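Local atomic coordinates of vinylacetyl-CoA Delta-isomerase (Nitrosopumilus maritimus SCM1, PDB entry 6VJR), a protein that probably dehydrates 4-hydroxybutyryl-CoA and isomerises vinylacetyl-CoA, using FAD together with an iron-sulfur cluster and a protein-bound iron. Residues A[301-306]-A[375-380]; A[337-342]-A[362-367]; A[369-374]-A[453-458]; A[390-395]-A[408-413]. All blocks are in the same frame, centred on the assembly; numbering follows the deposited sequence.

How the contacts relate
All four contacts lie in the C-terminal family region. Contact 1 pairs helix 295-314 with helix 372-384, and contact 2, inside the span that contact 1 closes, pairs the two helices between them, 320-345 and 359-369. Contacts 2 and 3 touch, with centres about 10 Å apart: His367 ND1 lies 3.0 Å from Gln454 OE1, a probable hydrogen bond. Both are near the metal centre, the side chains of Cys365 and Gln454 standing about 5 Å and 8 Å from that of the iron ligand Tyr293. Contact 4 is remote, its centre about 40 Å from that of contact 2, but Leu410 comes about 9 Å from a bound FAD.

Contact 1: A[301-306]-A[375-380]; sequences DVLIGA and EISRLA
Two helices of the acyl-CoA-dehydrogenase-like C-terminal region, 295-314 and 372-384, run side by side here, with Leu303 of the first reaching Ile376 and Ala380 of the second. Their local axes differ in direction by 15° and come no nearer than 10.0 Å, a spacing that one leucine can bridge. CG of Leu303 is anti to its amide nitrogen (chi1 -171°), which sends the fork of the side chain across the gap. One branch, CD1, rests 3.8 Å from Ala380 CB; the small methyl suits this place because it lets the leucine come close to the neighbouring helix. The other branch, CD2, lies 4.0 Å from Ile376 CG2. In one of its two conformers Ser377 also borders this branch, its hydroxyl bonded to Pro373 O one turn back. Tyr440 of helix 437-446 packs on both Leu303 and Ile376 and closes this apolar cluster. An alanine at Leu303 is likely to open a gap between the two helices, leaving Ile376 CG2 and Ala380 CB without their partner methyls. Away from the apolar side, the 372-384 helix bears a salt bridge one turn long: Arg378 meets Glu375 side-on, with Arg378 NE 2.9 Å from Glu375 OE1, and Arg378 NH2 2.8 Å from Glu375 OE2 on its syn lone pair.

Contact 2: A[337-342]-A[362-367]; sequences FAAGIA and AQVCKH
From Phe337 to Ala342, helix 320-345 offers Ala339 and Gly340 to the facing helix 359-369, where Val364 and Cys365 receive them. Phe337 comes first and turns away; its ring gives one face to Ile341 CG1, a turn later on the same helix, and makes a cation-pi contact with Arg88. Ala339 then points toward the partner. Its methyl presses on the backbone itself, with Ala339 CB 3.6 Å from Cys365 CA, and Val364 CG1 flanks the same methyl at 4.2 Å from Ala339 CB. A side chain this short permits so close an approach: the CA atoms of Ala339 and Cys365 are 4.8 Å apart. Gly340 follows, and the sulfur lies against its bare backbone, with Cys365 SG 3.8 Å from Gly340 CA. The sulfur gets there because it is anti to its own amide nitrogen (chi1 178°). A beta carbon on Gly340 would stand only 3.4 Å from that sulfur, which explains why a residue without one fits. Ile341 turns away and packs on Gln346 of the second subunit. All four meeting residues are buried, and the side chain of Cys365 lies about 5 Å from that of Tyr293. Local axes 7.9 Å apart, running at 156°, make this a close antiparallel helix pair built on small residues, set near the iron ligand Tyr293 in the C-terminal helical region.

Contact 3: A[369-374]-A[453-458]; sequences VTRFPY and AQRIQI
Thr370 and Gln454 face each other from opposite directions, and beside them Arg371 meets Arg455; the four bury nearly equal surface. Thr370 lies between the bodies of helices 359-369 and 372-384. Its methyl does the touching, Thr370 CG2 standing 3.7 Å from Gln454 OE1, while OG1 looks back to His367 O. The torsion accounts for this division of labour: with chi1 at 75°, OG1 sits between the backbone nitrogen and the carbonyl carbon, leaving the methyl to face the glutamine. A threonine suits the spot because it supplies a polar arm for its own turn and an apolar one for the neighbour. Gln454 bends at chi2 (93°), and its amide is held at both ends, by the His367 ring and by Gly449 O, the latter taking NE2. Arg371 reaches out as an extended chain, whereas Arg455 bends at chi3, and the two cross at about a right angle. Arg371 NH2 and Arg455 NH1 come within 3.6 Å, with their guanidinium planes turned 36° apart. Both arginines converge on Glu328 of the second subunit, whose OE1 forms a salt bridge with Arg371 NH1 and whose OE2 forms one with Arg455 NH1. The bent Arg455 is fixed further by a hydrogen bond between NH1 and His367 NE2, and Arg455 NE forms a salt bridge with Asp324 of the second subunit. The arrangement is that of a subunit interface, where two arginines far apart in the sequence share one carboxylate from the neighbouring chain.

Contact 4: A[390-395]-A[408-413]; sequences TLPSEK and KYLAGR. With SO4 (sulfate ion), chain H.
Leu391 and Leu410 make the close part of this small contact: their CD1 methyls meet at 3.8 Å, the side chains crossing at a slant. Leu410 points toward the other segment and buries more of its surface than Leu391 does. Pro392 adds a looser touch, with Pro392 CD 4.4 Å from Leu410 CD1. Leucines suit the place since the backbones stay well apart, the CA atoms of Leu391 and Leu410 being 9.1 Å from each other, and long branched side chains are needed to span the interval. Helix 418-432 packs on both, Met422 on Leu391 and Val418 on Leu410, while the arginines of the same helix hold the flanking carbonyls: Arg426 takes Leu391 O and Arg421 takes Leu410 O. In fold terms the contact joins the end of helix 402-409 to the linker between helices 387-390 and 394-397. Leu410 is the first residue beyond helix 402-409, and Ser393 is the N-cap of helix 394-397, its short side chain serving a backbone nitrogen of the first turn and bonding Asp396 OD2 as well. From there the chain opens toward solvent. Lys395 is exposed, and its bent end (chi4 62°) brings NZ 3.0 Å from O3 of a sulfate ion, a weak hydrogen bond to an ion probably derived from the crystallisation liquor. At the start of the other segment, Lys408 NZ forms salt bridges with Asp163 and Asp165 of the third subunit, whose Ile227 also packs on Pro392.

Contact 1: A[301-306]-A[375-380]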
loop_
_atom_site.group_PDB
_atom_site.type_symbol
_atom_site.label_atom_id
_atom_site.label_comp_id
_atom_site.label_asym_id
_atom_site.label_seq_id
_atom_site.Cartn_x
_atom_site.Cartn_y
_atom_site.Cartn_z
ATOM N N ASP A 301 19.134 -0.192 -8.619
ATOM C CA ASP A 301 19.945 -1.370 -8.910
ATOM C C ASP A 301 21.100 -1.498 -7.909
ATOM O O ASP A 301 21.396 -2.576 -7.393
ATOM C CB ASP A 301 20.517 -1.258 -10.321
ATOM C CG ASP A 301 19.487 -1.367 -11.443
ATOM O OD1 ASP A 301 18.451 -2.029 -11.233
ATOM O OD2 ASP A 301 19.741 -0.776 -12.561
ATOM N N VAL A 302 21.750 -0.383 -7.598
ATOM C CA VAL A 302 22.831 -0.347 -6.606
ATOM C C VAL A 302 22.307 -0.757 -5.224
ATOM O O VAL A 302 22.931 -1.571 -4.557
ATOM C CB VAL A 302 23.502 1.041 -6.578
ATOM C CG1 VAL A 302 24.485 1.158 -5.423
ATOM C CG2 VAL A 302 24.170 1.387 -7.894
ATOM N N LEU A 303 21.190 -0.179 -4.779
ATOM C CA LEU A 303 20.637 -0.458 -3.459
ATOM C C LEU A 303 20.233 -1.926 -3.325
ATOM O O LEU A 303 20.431 -2.565 -2.311
ATOM C CB LEU A 303 19.544 0.554 -3.176
ATOM C CG LEU A 303 19.018 0.511 -1.741
ATOM C CD1 LEU A 303 20.079 0.575 -0.714
ATOM C CD2 LEU A 303 18.032 1.680 -1.571
ATOM N N ILE A 304 19.643 -2.472 -4.390
ATOM C CA ILE A 304 19.264 -3.876 -4.420
ATOM C C ILE A 304 20.523 -4.739 -4.275
ATOM O O ILE A 304 20.607 -5.681 -3.488
ATOM C CB ILE A 304 18.496 -4.194 -5.703
ATOM C CG1 ILE A 304 17.136 -3.533 -5.718
ATOM C CG2 ILE A 304 18.438 -5.702 -5.922
ATOM C CD1 ILE A 304 16.486 -3.516 -7.084
ATOM N N GLY A 305 21.557 -4.383 -5.037
ATOM C CA GLY A 305 22.825 -5.059 -4.941
ATOM C C GLY A 305 23.426 -4.980 -3.529
ATOM O O GLY A 305 24.016 -5.954 -3.054
ATOM N N ALA A 306 23.316 -3.820 -2.874
ATOM C CA ALA A 306 23.822 -3.676 -1.526
ATOM C C ALA A 306 23.050 -4.563 -0.557
ATOM O O ALA A 306 23.670 -5.211 0.294
ATOM C CB ALA A 306 23.783 -2.256 -1.116
ATOM N N GLU A 375 10.013 2.820 -0.337
ATOM C CA GLU A 375 9.788 1.426 0.007
ATOM C C GLU A 375 11.040 0.576 -0.229
ATOM O O GLU A 375 11.395 -0.352 0.530
ATOM C CB GLU A 375 8.599 0.911 -0.772
ATOM C CG GLU A 375 8.233 -0.543 -0.411
ATOM C CD GLU A 375 7.856 -0.903 1.021
ATOM O OE1 GLU A 375 7.777 0.014 1.847
ATOM O OE2 GLU A 375 7.705 -2.116 1.340
ATOM N N ILE A 376 11.746 0.838 -1.349
ATOM C CA ILE A 376 12.974 0.110 -1.616
ATOM C C ILE A 376 13.962 0.348 -0.475
ATOM O O ILE A 376 14.660 -0.581 -0.003
ATOM C CB ILE A 376 13.490 0.525 -3.013
ATOM C CG1 ILE A 376 12.523 0.100 -4.151
ATOM C CG2 ILE A 376 14.869 -0.054 -3.270
ATOM C CD1 ILE A 376 12.833 0.697 -5.502
ATOM N N SER A 377 14.030 1.587 0.005
ATOM C CA SER A 377 14.911 1.916 1.107
ATOM C C SER A 377 14.508 1.199 2.391
ATOM O O SER A 377 15.372 0.701 3.117
ATOM C CB SER A 377 14.925 3.402 1.315
ATOM O OG SER A 377 15.534 4.027 0.207
ATOM N N ARG A 378 13.212 1.163 2.680
ATOM C CA ARG A 378 12.718 0.472 3.872
ATOM C C ARG A 378 13.135 -0.994 3.845
ATOM O O ARG A 378 13.651 -1.537 4.816
ATOM C CB ARG A 378 11.207 0.612 3.987
ATOM C CG ARG A 378 10.641 0.125 5.307
ATOM C CD ARG A 378 9.141 0.327 5.361
ATOM N NE ARG A 378 8.391 -0.635 4.576
ATOM C CZ ARG A 378 8.099 -1.865 4.951
ATOM N NH1 ARG A 378 8.254 -2.260 6.220
ATOM N NH2 ARG A 378 7.532 -2.658 4.074
ATOM N N LEU A 379 12.939 -1.649 2.699
ATOM C CA LEU A 379 13.258 -3.060 2.559
ATOM C C LEU A 379 14.759 -3.308 2.698
ATOM O O LEU A 379 15.175 -4.317 3.261
ATOM C CB LEU A 379 12.704 -3.635 1.265
ATOM C CG LEU A 379 11.183 -3.628 1.151
ATOM C CD1 LEU A 379 10.752 -4.088 -0.207
ATOM C CD2 LEU A 379 10.522 -4.472 2.251
ATOM N N ALA A 380 15.569 -2.436 2.096
ATOM C CA ALA A 380 17.022 -2.519 2.275
ATOM C C ALA A 380 17.436 -2.476 3.747
ATOM O O ALA A 380 18.315 -3.227 4.188
ATOM C CB ALA A 380 17.739 -1.465 1.434
#

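Contact 2: A[337-342]-A[362-367]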
loop_
_atom_site.group_PDB
_atom_site.type_symbol
_atom_site.label_atom_id
_atom_site.label_comp_id
_atom_site.label_asym_id
_atom_site.label_seq_id
_atom_site.Cartn_x
_atom_site.Cartn_y
_atom_site.Cartn_z
ATOM N N PHE A 337 11.058 2.196 -14.235
ATOM C CA PHE A 337 11.772 2.172 -15.500
ATOM C C PHE A 337 10.803 2.060 -16.680
ATOM O O PHE A 337 10.958 2.755 -17.709
ATOM C CB PHE A 337 12.725 0.966 -15.498
ATOM C CG PHE A 337 13.498 0.815 -16.786
ATOM C CD1 PHE A 337 14.477 1.726 -17.131
ATOM C CD2 PHE A 337 13.250 -0.259 -17.645
ATOM C CE1 PHE A 337 15.158 1.608 -18.348
ATOM C CE2 PHE A 337 13.927 -0.351 -18.845
ATOM C CZ PHE A 337 14.883 0.569 -19.172
ATOM N N ALA A 338 9.859 1.124 -16.580
ATOM C CA ALA A 338 8.892 0.857 -17.652
ATOM C C ALA A 338 8.127 2.130 -17.990
ATOM O O ALA A 338 7.920 2.454 -19.154
ATOM C CB ALA A 338 7.983 -0.215 -17.218
ATOM N N ALA A 339 7.648 2.851 -16.969
ATOM C CA ALA A 339 6.883 4.072 -17.206
ATOM C C ALA A 339 7.708 5.089 -17.989
ATOM O O ALA A 339 7.206 5.731 -18.909
ATOM C CB ALA A 339 6.287 4.595 -15.908
ATOM N N GLY A 340 8.960 5.302 -17.582
ATOM C CA GLY A 340 9.801 6.278 -18.196
ATOM C C GLY A 340 10.093 5.910 -19.644
ATOM O O GLY A 340 9.929 6.765 -20.531
ATOM N N ILE A 341 10.497 4.658 -19.902
ATOM C CA ILE A 341 10.839 4.289 -21.274
ATOM C C ILE A 341 9.596 4.221 -22.180
ATOM O O ILE A 341 9.675 4.593 -23.355
ATOM C CB ILE A 341 11.712 3.030 -21.406
ATOM C CG1 ILE A 341 11.050 1.741 -21.008
ATOM C CG2 ILE A 341 13.084 3.238 -20.770
ATOM C CD1 ILE A 341 11.751 0.549 -21.653
ATOM N N ALA A 342 8.427 3.927 -21.609
ATOM C CA ALA A 342 7.185 3.974 -22.362
ATOM C C ALA A 342 6.915 5.422 -22.801
ATOM O O ALA A 342 6.526 5.675 -23.917
ATOM C CB ALA A 342 6.025 3.462 -21.519
ATOM N N ALA A 362 4.930 10.351 -18.560
ATOM C CA ALA A 362 5.923 10.991 -17.712
ATOM C C ALA A 362 5.341 11.233 -16.316
ATOM O O ALA A 362 6.053 11.092 -15.335
ATOM C CB ALA A 362 6.422 12.263 -18.304
ATOM N N GLN A 363 4.084 11.674 -16.220
ATOM C CA GLN A 363 3.484 11.928 -14.902
ATOM C C GLN A 363 3.474 10.649 -14.096
ATOM O O GLN A 363 3.709 10.646 -12.884
ATOM C CB GLN A 363 2.074 12.488 -15.020
ATOM C CG GLN A 363 1.915 13.690 -15.925
ATOM C CD GLN A 363 2.882 14.783 -15.606
ATOM O OE1 GLN A 363 3.130 15.105 -14.424
ATOM N NE2 GLN A 363 3.405 15.389 -16.667
ATOM N N VAL A 364 3.121 9.558 -14.758
ATOM C CA VAL A 364 3.055 8.261 -14.105
ATOM C C VAL A 364 4.430 7.797 -13.614
ATOM O O VAL A 364 4.575 7.268 -12.529
ATOM C CB VAL A 364 2.409 7.279 -15.105
ATOM C CG1 VAL A 364 2.521 5.863 -14.565
ATOM C CG2 VAL A 364 0.967 7.658 -15.430
ATOM N N CYS A 365 5.469 7.982 -14.436
ATOM C CA CYS A 365 6.826 7.665 -14.038
ATOM C C CYS A 365 7.169 8.416 -12.747
ATOM O O CYS A 365 7.519 7.844 -11.715
ATOM C CB CYS A 365 7.798 7.999 -15.149
ATOM S SG CYS A 365 9.528 7.675 -14.715
ATOM N N LYS A 366 7.064 9.727 -12.784
ATOM C CA LYS A 366 7.450 10.549 -11.641
ATOM C C LYS A 366 6.566 10.254 -10.429
ATOM O O LYS A 366 7.060 10.224 -9.307
ATOM C CB LYS A 366 7.374 12.015 -12.063
ATOM C CG LYS A 366 7.206 12.939 -10.890
ATOM C CD LYS A 366 8.456 13.117 -10.048
ATOM C CE LYS A 366 8.141 14.135 -9.032
ATOM N NZ LYS A 366 9.162 14.364 -8.038
ATOM N N HIS A 367 5.262 10.079 -10.636
ATOM C CA HIS A 367 4.398 9.837 -9.474
ATOM C C HIS A 367 4.804 8.565 -8.744
ATOM O O HIS A 367 4.795 8.533 -7.499
ATOM C CB HIS A 367 2.922 9.933 -9.824
ATOM C CG HIS A 367 2.086 10.413 -8.696
ATOM N ND1 HIS A 367 2.290 11.669 -8.156
ATOM C CD2 HIS A 367 1.107 9.848 -7.973
ATOM C CE1 HIS A 367 1.377 11.852 -7.180
ATOM N NE2 HIS A 367 0.671 10.763 -7.047
#

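Contact 3: A[369-374]-A[453-458]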
loop_
_atom_site.group_PDB
_atom_site.type_symbol
_atom_site.label_atom_id
_atom_site.label_comp_id
_atom_site.label_asym_id
_atom_site.label_seq_id
_atom_site.Cartn_x
_atom_site.Cartn_y
_atom_site.Cartn_z
ATOM N N VAL A 369 7.881 7.363 -8.822
ATOM C CA VAL A 369 9.151 7.768 -8.214
ATOM C C VAL A 369 8.948 8.410 -6.834
ATOM O O VAL A 369 9.796 8.258 -5.952
ATOM C CB VAL A 369 9.937 8.667 -9.190
ATOM C CG1 VAL A 369 11.088 9.426 -8.556
ATOM C CG2 VAL A 369 10.430 7.835 -10.353
ATOM N N THR A 370 7.832 9.135 -6.630
ATOM C CA THR A 370 7.569 9.807 -5.343
ATOM C C THR A 370 7.273 8.805 -4.225
ATOM O O THR A 370 7.300 9.200 -3.043
ATOM C CB THR A 370 6.475 10.886 -5.395
ATOM O OG1 THR A 370 5.191 10.254 -5.466
ATOM C CG2 THR A 370 6.706 11.905 -6.515
ATOM N N ARG A 371 6.964 7.558 -4.609
ATOM C CA ARG A 371 6.537 6.511 -3.680
ATOM C C ARG A 371 7.607 5.427 -3.494
ATOM O O ARG A 371 7.985 5.089 -2.376
ATOM C CB ARG A 371 5.232 5.903 -4.217
ATOM C CG ARG A 371 4.059 6.868 -4.208
ATOM C CD ARG A 371 2.837 6.315 -4.913
ATOM N NE ARG A 371 1.677 7.180 -4.711
ATOM C CZ ARG A 371 0.470 6.982 -5.217
ATOM N NH1 ARG A 371 0.225 5.962 -5.989
ATOM N NH2 ARG A 371 -0.523 7.803 -4.933
ATOM N N PHE A 372 8.024 4.822 -4.595
ATOM C CA PHE A 372 8.692 3.526 -4.518
ATOM C C PHE A 372 10.093 3.600 -3.902
ATOM O O PHE A 372 10.490 2.651 -3.197
ATOM C CB PHE A 372 8.723 2.779 -5.844
ATOM C CG PHE A 372 7.359 2.428 -6.387
ATOM C CD1 PHE A 372 6.203 2.450 -5.584
ATOM C CD2 PHE A 372 7.217 2.039 -7.721
ATOM C CE1 PHE A 372 4.968 2.130 -6.128
ATOM C CE2 PHE A 372 5.980 1.694 -8.226
ATOM C CZ PHE A 372 4.853 1.753 -7.421
ATOM N N PRO A 373 10.944 4.628 -4.174
ATOM C CA PRO A 373 12.262 4.679 -3.528
ATOM C C PRO A 373 12.159 4.534 -2.011
ATOM O O PRO A 373 13.053 3.958 -1.386
ATOM C CB PRO A 373 12.873 6.001 -4.005
ATOM C CG PRO A 373 12.206 6.164 -5.369
ATOM C CD PRO A 373 10.764 5.748 -5.124
ATOM N N TYR A 374 11.106 5.131 -1.438
ATOM C CA TYR A 374 10.908 5.053 0.001
ATOM C C TYR A 374 10.709 3.616 0.460
ATOM O O TYR A 374 11.196 3.229 1.518
ATOM C CB TYR A 374 9.798 5.990 0.415
ATOM C CG TYR A 374 10.144 7.473 0.349
ATOM C CD1 TYR A 374 9.994 8.190 -0.833
ATOM C CD2 TYR A 374 10.638 8.160 1.442
ATOM C CE1 TYR A 374 10.294 9.539 -0.909
ATOM C CE2 TYR A 374 10.927 9.506 1.400
ATOM C CZ TYR A 374 10.817 10.188 0.190
ATOM O OH TYR A 374 11.032 11.526 0.089
ATOM N N ALA A 453 1.649 18.236 -8.089
ATOM C CA ALA A 453 1.798 18.807 -9.426
ATOM C C ALA A 453 1.544 17.752 -10.502
ATOM O O ALA A 453 0.910 18.054 -11.507
ATOM C CB ALA A 453 3.182 19.383 -9.626
ATOM N N GLN A 454 1.995 16.511 -10.261
ATOM C CA GLN A 454 1.692 15.423 -11.176
ATOM C C GLN A 454 0.214 15.107 -11.231
ATOM O O GLN A 454 -0.335 14.819 -12.295
ATOM C CB GLN A 454 2.400 14.081 -10.989
ATOM C CG GLN A 454 3.886 14.153 -11.188
ATOM C CD GLN A 454 4.511 14.396 -9.848
ATOM O OE1 GLN A 454 4.507 13.560 -8.913
ATOM N NE2 GLN A 454 5.114 15.555 -9.826
ATOM N N ARG A 455 -0.451 15.104 -10.056
ATOM C CA ARG A 455 -1.864 14.801 -10.004
ATOM C C ARG A 455 -2.678 15.803 -10.808
ATOM O O ARG A 455 -3.584 15.411 -11.542
ATOM C CB ARG A 455 -2.301 14.648 -8.555
ATOM C CG ARG A 455 -1.535 13.541 -7.828
ATOM C CD ARG A 455 -2.107 13.271 -6.423
ATOM N NE ARG A 455 -3.289 12.411 -6.462
ATOM C CZ ARG A 455 -3.314 11.079 -6.542
ATOM N NH1 ARG A 455 -2.188 10.409 -6.713
ATOM N NH2 ARG A 455 -4.476 10.456 -6.469
ATOM N N ILE A 456 -2.328 17.084 -10.709
ATOM C CA ILE A 456 -3.032 18.095 -11.478
ATOM C C ILE A 456 -2.803 17.875 -12.983
ATOM O O ILE A 456 -3.742 17.989 -13.779
ATOM C CB ILE A 456 -2.612 19.500 -11.023
ATOM C CG1 ILE A 456 -3.053 19.762 -9.582
ATOM C CG2 ILE A 456 -3.130 20.566 -11.982
ATOM C CD1 ILE A 456 -2.401 20.972 -8.956
ATOM N N GLN A 457 -1.594 17.465 -13.384
ATOM C CA GLN A 457 -1.333 17.267 -14.802
ATOM C C GLN A 457 -2.001 15.985 -15.324
ATOM O O GLN A 457 -2.444 15.944 -16.472
ATOM C CB GLN A 457 0.169 17.226 -15.056
ATOM C CG GLN A 457 0.565 17.243 -16.510
ATOM C CD GLN A 457 0.285 18.532 -17.261
ATOM O OE1 GLN A 457 -0.255 19.545 -16.738
ATOM N NE2 GLN A 457 0.666 18.444 -18.541
ATOM N N ILE A 458 -2.101 14.936 -14.490
ATOM C CA ILE A 458 -2.876 13.765 -14.867
ATOM C C ILE A 458 -4.333 14.182 -15.068
ATOM O O ILE A 458 -4.969 13.790 -16.041
ATOM C CB ILE A 458 -2.721 12.660 -13.838
ATOM C CG1 ILE A 458 -1.269 12.094 -13.852
ATOM C CG2 ILE A 458 -3.750 11.572 -14.079
ATOM C CD1 ILE A 458 -0.944 11.211 -12.645
#

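Contact 4: A[390-395]-A[408-413]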
loop_
_atom_site.group_PDB
_atom_site.type_symbol
_atom_site.label_atom_id
_atom_site.label_comp_id
_atom_site.label_asym_id
_atom_site.label_seq_id
_atom_site.Cartn_x
_atom_site.Cartn_y
_atom_site.Cartn_z
ATOM N N THR A 390 23.827 1.459 13.813
ATOM C CA THR A 390 24.574 1.481 15.047
ATOM C C THR A 390 26.064 1.200 14.860
ATOM O O THR A 390 26.803 1.093 15.832
ATOM C CB THR A 390 24.006 0.484 16.060
ATOM O OG1 THR A 390 24.329 -0.854 15.681
ATOM C CG2 THR A 390 22.513 0.600 16.307
ATOM N N LEU A 391 26.531 1.100 13.624
ATOM C CA LEU A 391 27.920 0.746 13.394
ATOM C C LEU A 391 28.888 1.810 13.940
ATOM O O LEU A 391 28.721 3.019 13.695
ATOM C CB LEU A 391 28.071 0.711 11.879
ATOM C CG LEU A 391 29.377 0.117 11.367
ATOM C CD1 LEU A 391 29.513 -1.365 11.728
ATOM C CD2 LEU A 391 29.424 0.307 9.879
ATOM N N PRO A 392 29.943 1.417 14.672
ATOM C CA PRO A 392 30.980 2.371 15.087
ATOM C C PRO A 392 31.753 2.971 13.900
ATOM O O PRO A 392 31.722 2.428 12.777
ATOM C CB PRO A 392 31.875 1.560 15.986
ATOM C CG PRO A 392 30.950 0.456 16.521
ATOM C CD PRO A 392 30.093 0.106 15.318
ATOM N N SER A 393 32.398 4.105 14.163
ATOM C CA SER A 393 33.150 4.838 13.156
ATOM C C SER A 393 34.367 4.060 12.654
ATOM O O SER A 393 34.908 3.178 13.320
ATOM C CB SER A 393 33.624 6.170 13.724
ATOM O OG SER A 393 34.763 6.025 14.579
ATOM N N GLU A 394 34.819 4.441 11.456
ATOM C CA GLU A 394 36.075 3.924 10.930
ATOM C C GLU A 394 37.256 4.236 11.845
ATOM O O GLU A 394 38.155 3.421 11.985
ATOM C CB GLU A 394 36.339 4.482 9.534
ATOM C CG GLU A 394 37.614 3.913 8.933
ATOM C CD GLU A 394 37.954 4.347 7.530
ATOM O OE1 GLU A 394 37.200 5.131 6.936
ATOM O OE2 GLU A 394 38.984 3.832 7.022
ATOM N N LYS A 395 37.264 5.399 12.486
ATOM C CA LYS A 395 38.320 5.727 13.447
ATOM C C LYS A 395 38.387 4.703 14.582
ATOM O O LYS A 395 39.483 4.352 15.024
ATOM C CB LYS A 395 38.113 7.135 13.997
ATOM C CG LYS A 395 38.461 8.208 12.984
ATOM C CD LYS A 395 38.278 9.611 13.531
ATOM C CE LYS A 395 38.965 10.663 12.723
ATOM N NZ LYS A 395 38.433 10.718 11.375
ATOM N N LYS A 408 36.704 -8.804 15.531
ATOM C CA LYS A 408 36.233 -10.041 16.135
ATOM C C LYS A 408 34.694 -10.079 16.164
ATOM O O LYS A 408 34.071 -11.013 15.672
ATOM C CB LYS A 408 36.826 -10.125 17.541
ATOM C CG LYS A 408 36.275 -11.254 18.401
ATOM C CD LYS A 408 36.893 -11.271 19.786
ATOM C CE LYS A 408 36.205 -12.242 20.688
ATOM N NZ LYS A 408 36.641 -13.591 20.381
ATOM N N TYR A 409 34.087 -9.032 16.716
ATOM C CA TYR A 409 32.677 -9.091 17.081
ATOM C C TYR A 409 31.728 -8.777 15.931
ATOM O O TYR A 409 30.570 -9.182 16.020
ATOM C CB TYR A 409 32.411 -8.239 18.313
ATOM C CG TYR A 409 32.799 -9.018 19.559
ATOM C CD1 TYR A 409 32.126 -10.171 19.916
ATOM C CD2 TYR A 409 33.870 -8.640 20.345
ATOM C CE1 TYR A 409 32.478 -10.887 21.043
ATOM C CE2 TYR A 409 34.241 -9.349 21.482
ATOM C CZ TYR A 409 33.544 -10.483 21.835
ATOM O OH TYR A 409 33.896 -11.167 22.983
ATOM N N LEU A 410 32.175 -8.064 14.885
ATOM C CA LEU A 410 31.279 -7.723 13.782
ATOM C C LEU A 410 31.436 -8.671 12.593
ATOM O O LEU A 410 31.061 -8.367 11.454
ATOM C CB LEU A 410 31.450 -6.260 13.418
ATOM C CG LEU A 410 31.149 -5.287 14.556
ATOM C CD1 LEU A 410 31.144 -3.897 13.971
ATOM C CD2 LEU A 410 29.824 -5.574 15.275
ATOM N N ALA A 411 31.976 -9.850 12.882
ATOM C CA ALA A 411 31.978 -10.943 11.925
ATOM C C ALA A 411 30.571 -11.226 11.396
ATOM O O ALA A 411 29.581 -11.196 12.102
ATOM C CB ALA A 411 32.549 -12.170 12.564
ATOM N N GLY A 412 30.495 -11.552 10.127
ATOM C CA GLY A 412 29.331 -12.186 9.546
ATOM C C GLY A 412 29.614 -13.688 9.438
ATOM O O GLY A 412 30.191 -14.328 10.340
ATOM N N ARG A 413 29.195 -14.272 8.326
ATOM C CA ARG A 413 29.576 -15.642 8.049
ATOM C C ARG A 413 31.093 -15.775 7.881
ATOM O O ARG A 413 31.803 -14.813 7.566
ATOM C CB ARG A 413 28.835 -16.190 6.830
ATOM C CG ARG A 413 29.230 -15.530 5.538
ATOM C CD ARG A 413 28.708 -16.322 4.366
ATOM N NE ARG A 413 28.971 -15.585 3.130
ATOM C CZ ARG A 413 30.063 -15.632 2.407
ATOM N NH1 ARG A 413 30.151 -14.926 1.292
ATOM N NH2 ARG A 413 31.064 -16.394 2.777
HETATM S S SO4 H . 35.905 13.127 13.726
HETATM O O1 SO4 H . 34.762 12.298 13.466
HETATM O O2 SO4 H . 35.493 14.511 13.725
HETATM O O3 SO4 H . 36.883 12.919 12.689
HETATM O O4 SO4 H . 36.485 12.788 15.008
#